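Local coordinates for beta-lactamase (Serratia marcescens, PDB 5GWA), which probably hydrolyses beta-lactam antibiotics to substituted beta-amino acids as an extended-spectrum class A beta-lactamase, and is seen here in complex with the inhibitor avibactam, at residues A[12-17]-A[264-269]; A[200-205]-A[244-249]. All coordinates share one frame; numbering follows the deposited sequence.

Contact 1: residues A[12-17]-A[264-269]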
# COMPACT_ATOMS: atom_id res chain seq x y z
N GLU A 12 -21.11 22.81 12.92
CA GLU A 12 -22.29 21.95 12.92
C GLU A 12 -23.16 22.19 11.69
O GLU A 12 -23.59 21.24 11.04
CB GLU A 12 -23.07 22.14 14.24
CG GLU A 12 -22.36 21.48 15.42
CD GLU A 12 -23.07 21.66 16.75
OE1 GLU A 12 -23.96 22.52 16.83
OE2 GLU A 12 -22.67 21.01 17.75
N LYS A 13 -23.25 23.44 11.25
CA LYS A 13 -24.07 23.76 10.09
C LYS A 13 -23.42 23.25 8.81
O LYS A 13 -24.09 22.70 7.93
CB LYS A 13 -24.30 25.27 10.01
CG LYS A 13 -25.19 25.70 8.85
CD LYS A 13 -25.59 27.16 8.96
CE LYS A 13 -26.34 27.63 7.72
NZ LYS A 13 -26.34 29.11 7.61
N TYR A 14 -22.10 23.41 8.72
CA TYR A 14 -21.31 22.83 7.63
C TYR A 14 -21.51 21.32 7.48
O TYR A 14 -21.61 20.77 6.38
CB TYR A 14 -19.82 23.18 7.86
CG TYR A 14 -18.88 22.56 6.83
CD1 TYR A 14 -18.88 22.99 5.52
CD2 TYR A 14 -18.11 21.46 7.15
CE1 TYR A 14 -18.08 22.39 4.57
CE2 TYR A 14 -17.28 20.88 6.22
CZ TYR A 14 -17.28 21.33 4.93
OH TYR A 14 -16.50 20.73 3.99
N LEU A 15 -21.61 20.65 8.61
CA LEU A 15 -21.69 19.22 8.65
C LEU A 15 -23.08 18.67 8.34
O LEU A 15 -23.23 17.49 8.02
CB LEU A 15 -21.26 18.74 10.03
CG LEU A 15 -19.77 18.72 10.31
CD1 LEU A 15 -19.56 18.28 11.76
CD2 LEU A 15 -19.03 17.83 9.33
N LYS A 16 -24.08 19.56 8.33
CA LYS A 16 -25.48 19.15 8.16
C LYS A 16 -25.73 18.29 6.93
O LYS A 16 -26.51 17.34 6.99
CB LYS A 16 -26.38 20.39 8.09
CG LYS A 16 -26.83 20.91 9.45
CD LYS A 16 -27.57 22.24 9.33
CE LYS A 16 -28.65 22.19 8.26
NZ LYS A 16 -29.64 23.30 8.41
N ASP A 17 -25.14 18.66 5.79
CA ASP A 17 -25.40 17.94 4.54
C ASP A 17 -24.30 17.00 4.12
O ASP A 17 -24.29 16.50 2.99
CB ASP A 17 -25.69 18.92 3.39
CG ASP A 17 -24.50 19.77 3.02
OD1 ASP A 17 -23.40 19.55 3.57
OD2 ASP A 17 -24.67 20.70 2.21
N ILE A 264 -12.21 17.99 6.43
CA ILE A 264 -11.13 18.27 7.39
C ILE A 264 -10.54 19.65 7.16
O ILE A 264 -10.35 20.43 8.11
CB ILE A 264 -10.01 17.21 7.32
CG1 ILE A 264 -10.60 15.81 7.55
CG2 ILE A 264 -8.92 17.51 8.35
CD1 ILE A 264 -9.63 14.66 7.33
N ALA A 265 -10.28 19.97 5.89
CA ALA A 265 -9.61 21.21 5.52
C ALA A 265 -10.47 22.43 5.89
O ALA A 265 -9.99 23.41 6.44
CB ALA A 265 -9.29 21.19 4.02
N GLU A 266 -11.77 22.31 5.62
CA GLU A 266 -12.70 23.40 5.86
C GLU A 266 -12.94 23.60 7.35
O GLU A 266 -12.91 24.73 7.83
CB GLU A 266 -14.02 23.17 5.16
CG GLU A 266 -13.92 23.28 3.65
CD GLU A 266 -13.95 24.71 3.14
OE1 GLU A 266 -13.75 25.67 3.92
OE2 GLU A 266 -14.15 24.87 1.91
N ILE A 267 -13.07 22.51 8.11
CA ILE A 267 -13.24 22.62 9.56
C ILE A 267 -11.99 23.26 10.18
O ILE A 267 -12.05 24.17 11.00
CB ILE A 267 -13.59 21.27 10.22
CG1 ILE A 267 -15.02 20.88 9.87
CG2 ILE A 267 -13.43 21.34 11.73
CD1 ILE A 267 -15.39 19.47 10.24
N CYS A 268 -10.82 22.80 9.75
CA CYS A 268 -9.59 23.38 10.24
C CYS A 268 -9.47 24.88 9.92
O CYS A 268 -9.10 25.66 10.76
CB CYS A 268 -8.38 22.61 9.72
SG CYS A 268 -6.86 23.19 10.55
N LYS A 269 -9.82 25.25 8.69
CA LYS A 269 -9.79 26.65 8.23
C LYS A 269 -10.70 27.50 9.10
O LYS A 269 -10.36 28.64 9.44
CB LYS A 269 -10.24 26.67 6.76
CG LYS A 269 -10.35 28.05 6.12
CD LYS A 269 -9.06 28.81 6.10
CE LYS A 269 -9.22 30.05 5.21
NZ LYS A 269 -8.69 31.28 5.84

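Contact 2: residues A[200-205]-A[244-249]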
# COMPACT_ATOMS: atom_id res chain seq x y z
N LYS A 200 -3.86 17.89 1.78
CA LYS A 200 -5.14 18.60 1.61
C LYS A 200 -6.15 18.28 2.72
O LYS A 200 -7.32 18.60 2.57
CB LYS A 200 -5.75 18.32 0.23
CG LYS A 200 -4.78 18.63 -0.91
CD LYS A 200 -4.24 20.05 -0.83
CE LYS A 200 -4.25 20.75 -2.19
NZ LYS A 200 -3.07 20.35 -3.00
N ARG A 201 -5.63 17.92 3.90
CA ARG A 201 -6.46 17.70 5.09
C ARG A 201 -6.32 18.88 6.02
O ARG A 201 -6.69 19.97 5.64
CB ARG A 201 -6.17 16.32 5.69
CG ARG A 201 -6.47 15.19 4.72
CD ARG A 201 -6.35 13.80 5.31
NE ARG A 201 -6.49 12.77 4.29
CZ ARG A 201 -6.61 11.47 4.54
NH1 ARG A 201 -6.59 11.00 5.77
NH2 ARG A 201 -6.69 10.62 3.54
N LEU A 202 -5.79 18.74 7.25
CA LEU A 202 -5.66 19.89 8.11
C LEU A 202 -4.99 21.07 7.44
O LEU A 202 -5.40 22.21 7.64
CB LEU A 202 -4.94 19.58 9.42
CG LEU A 202 -5.66 18.64 10.40
CD1 LEU A 202 -4.75 18.21 11.50
CD2 LEU A 202 -6.92 19.28 10.99
N LYS A 203 -3.91 20.82 6.70
CA LYS A 203 -3.11 21.84 6.02
C LYS A 203 -3.80 22.46 4.80
O LYS A 203 -3.34 23.45 4.27
CB LYS A 203 -1.78 21.22 5.58
CG LYS A 203 -0.82 20.91 6.74
CD LYS A 203 0.36 20.07 6.26
CE LYS A 203 1.26 20.85 5.32
NZ LYS A 203 2.04 21.88 6.05
N GLY A 204 -4.90 21.87 4.33
CA GLY A 204 -5.33 22.11 2.95
C GLY A 204 -5.63 23.55 2.60
O GLY A 204 -5.38 23.98 1.45
N LEU A 205 -6.32 24.23 3.50
CA LEU A 205 -6.77 25.61 3.24
C LEU A 205 -6.10 26.64 4.14
O LEU A 205 -6.51 27.81 4.17
CB LEU A 205 -8.29 25.70 3.31
CG LEU A 205 -9.07 24.84 2.35
CD1 LEU A 205 -10.52 24.71 2.73
CD2 LEU A 205 -8.94 25.36 0.92
N PHE A 244 -2.47 25.33 18.58
CA PHE A 244 -3.66 24.56 18.95
C PHE A 244 -3.53 23.12 18.47
O PHE A 244 -3.00 22.86 17.39
CB PHE A 244 -4.95 25.24 18.47
CG PHE A 244 -5.10 25.36 16.97
CD1 PHE A 244 -4.57 26.43 16.29
CD2 PHE A 244 -5.90 24.47 16.25
CE1 PHE A 244 -4.70 26.55 14.93
CE2 PHE A 244 -6.08 24.62 14.88
CZ PHE A 244 -5.51 25.68 14.22
N ALA A 245 -4.03 22.21 19.30
CA ALA A 245 -4.20 20.82 18.90
C ALA A 245 -5.58 20.62 18.32
O ALA A 245 -6.55 21.23 18.79
CB ALA A 245 -3.99 19.92 20.09
N ILE A 246 -5.64 19.91 17.20
CA ILE A 246 -6.90 19.65 16.53
C ILE A 246 -6.91 18.19 16.06
O ILE A 246 -5.91 17.65 15.60
CB ILE A 246 -7.14 20.63 15.36
CG1 ILE A 246 -8.44 20.35 14.62
CG2 ILE A 246 -5.96 20.65 14.40
CD1 ILE A 246 -8.91 21.52 13.79
N ALA A 247 -8.08 17.56 16.17
CA ALA A 247 -8.28 16.24 15.63
C ALA A 247 -9.60 16.15 14.91
O ALA A 247 -10.63 16.58 15.45
CB ALA A 247 -8.23 15.23 16.74
N VAL A 248 -9.59 15.70 13.66
CA VAL A 248 -10.82 15.53 12.91
C VAL A 248 -10.90 14.11 12.38
O VAL A 248 -9.97 13.61 11.75
CB VAL A 248 -10.97 16.53 11.74
CG1 VAL A 248 -12.29 16.33 11.01
CG2 VAL A 248 -10.83 17.97 12.23
N TYR A 249 -12.03 13.44 12.65
CA TYR A 249 -12.27 12.08 12.18
C TYR A 249 -13.53 12.07 11.33
O TYR A 249 -14.61 12.32 11.82
CB TYR A 249 -12.50 11.12 13.37
CG TYR A 249 -11.34 11.07 14.30
CD1 TYR A 249 -11.19 12.00 15.31
CD2 TYR A 249 -10.37 10.08 14.17
CE1 TYR A 249 -10.12 11.95 16.18
CE2 TYR A 249 -9.23 10.10 14.95
CZ TYR A 249 -9.11 11.03 15.92
OH TYR A 249 -7.99 10.96 16.70

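Contact 1: residues A[12-17]-A[264-269]
Tyr14 reaches across to Glu266 and Ile267 and makes most of this meeting between two helices. CG of Tyr14 stands anti to the backbone N (chi1 176°), which sends the ring out from helix 4-15 toward helix 257-276. There the phenol end settles on the aliphatic part of Glu266: OH lies 3.6 Å from Glu266 CG, and CZ of the ring is 3.8 Å from Glu266 CB. The tyrosine runs roughly perpendicular to the glutamate chain, whose bend at chi2 (-81°) turns the carboxylate off to one side, leaving methylenes to do the touching. These are the N- and C-terminal helices of the class A beta-lactamase fold, packed side by side on one face of the five-stranded antiparallel sheet. Nearer that sheet, Ile267 comes to the ring from the same side as Glu266, farther back towards the ring's base, its CG1 4.2 Å from CD2 of Tyr14, again at an oblique angle. The end of the same isoleucine turns to Leu15, where CD1 of Ile267 comes within 4.1 Å of Leu15 CD2. Both aliphatic side chains also rest on Val22 of strand 21-28, while Lys18 makes a cation-pi contact with the Tyr14 ring.

Contact 2: residues A[200-205]-A[244-249]
Leu202 has CG anti to its carbonyl carbon (chi1 -66°), which carries the forked end of the side chain toward strand 243-253. On that strand the CG1 branch of Ile246 lies anti to the backbone N (chi1 179°), and CG2 occupies the crowded position between N and the carbonyl carbon. The strand is the central one of the five-stranded antiparallel sheet of the class A beta-lactamase fold, and the leucine sits at the second position of a type I beta turn, Arg201 to Gly204, in the loop before strand 212-218.

Leu202 and Ile246 lie alongside one another, pointing opposite ways. Both leucine methyls meet the isoleucine branch methyl: CD2 of Leu202 is 3.8 Å from Ile246 CG2, and CD1 of Leu202 is 4.0 Å from the same CG2. CD2 of Leu202 also touches the longer branch, 4.1 Å from Ile246 CG1. Two residues on, Val248 points to the same side of the strand and receives this methyl more loosely. All three residues are buried, and Ile264 of helix 257-276 adds a further apolar neighbour to Leu202.

Polar bonds hold the turn beside this apolar contact. Gly204 N donates to Arg201 O at 2.9 Å to close it, and the backbone N of Leu202 donates to Asp232 OD2 on strand 227-237. Arg201 turns instead to the avibactam pocket, of which it is part; its guanidinium group bonds to Ser218 OG, Glu261 OE2 and the backbone oxygens of Gly217 and Asn231. Neighbouring residues of one turn therefore face different ways, Arg201 to the pocket and Leu202 to the sheet, where CG2 of Val248 lies 4.3 Å from Leu202 CD2.

About 11 Å separates the centres of contacts 1 and 2, and the two touch directly. Both segments of contact 2 fall between those of contact 1 along the chain: 12-17 comes first, then 200-205, 244-249 and finally 264-269. Strand 243-253 leads straight into helix 257-276, so the helix of contact 1 follows the strand of contact 2. Where they meet, the turn lies against the helix: Ala265 CB is 3.3 Å from Arg201 O, and Cys268 SG is 3.4 Å from Leu202 O. Helix 257-276 therefore packs against both the N-terminal helix and the loop that carries Arg201 of the avibactam pocket.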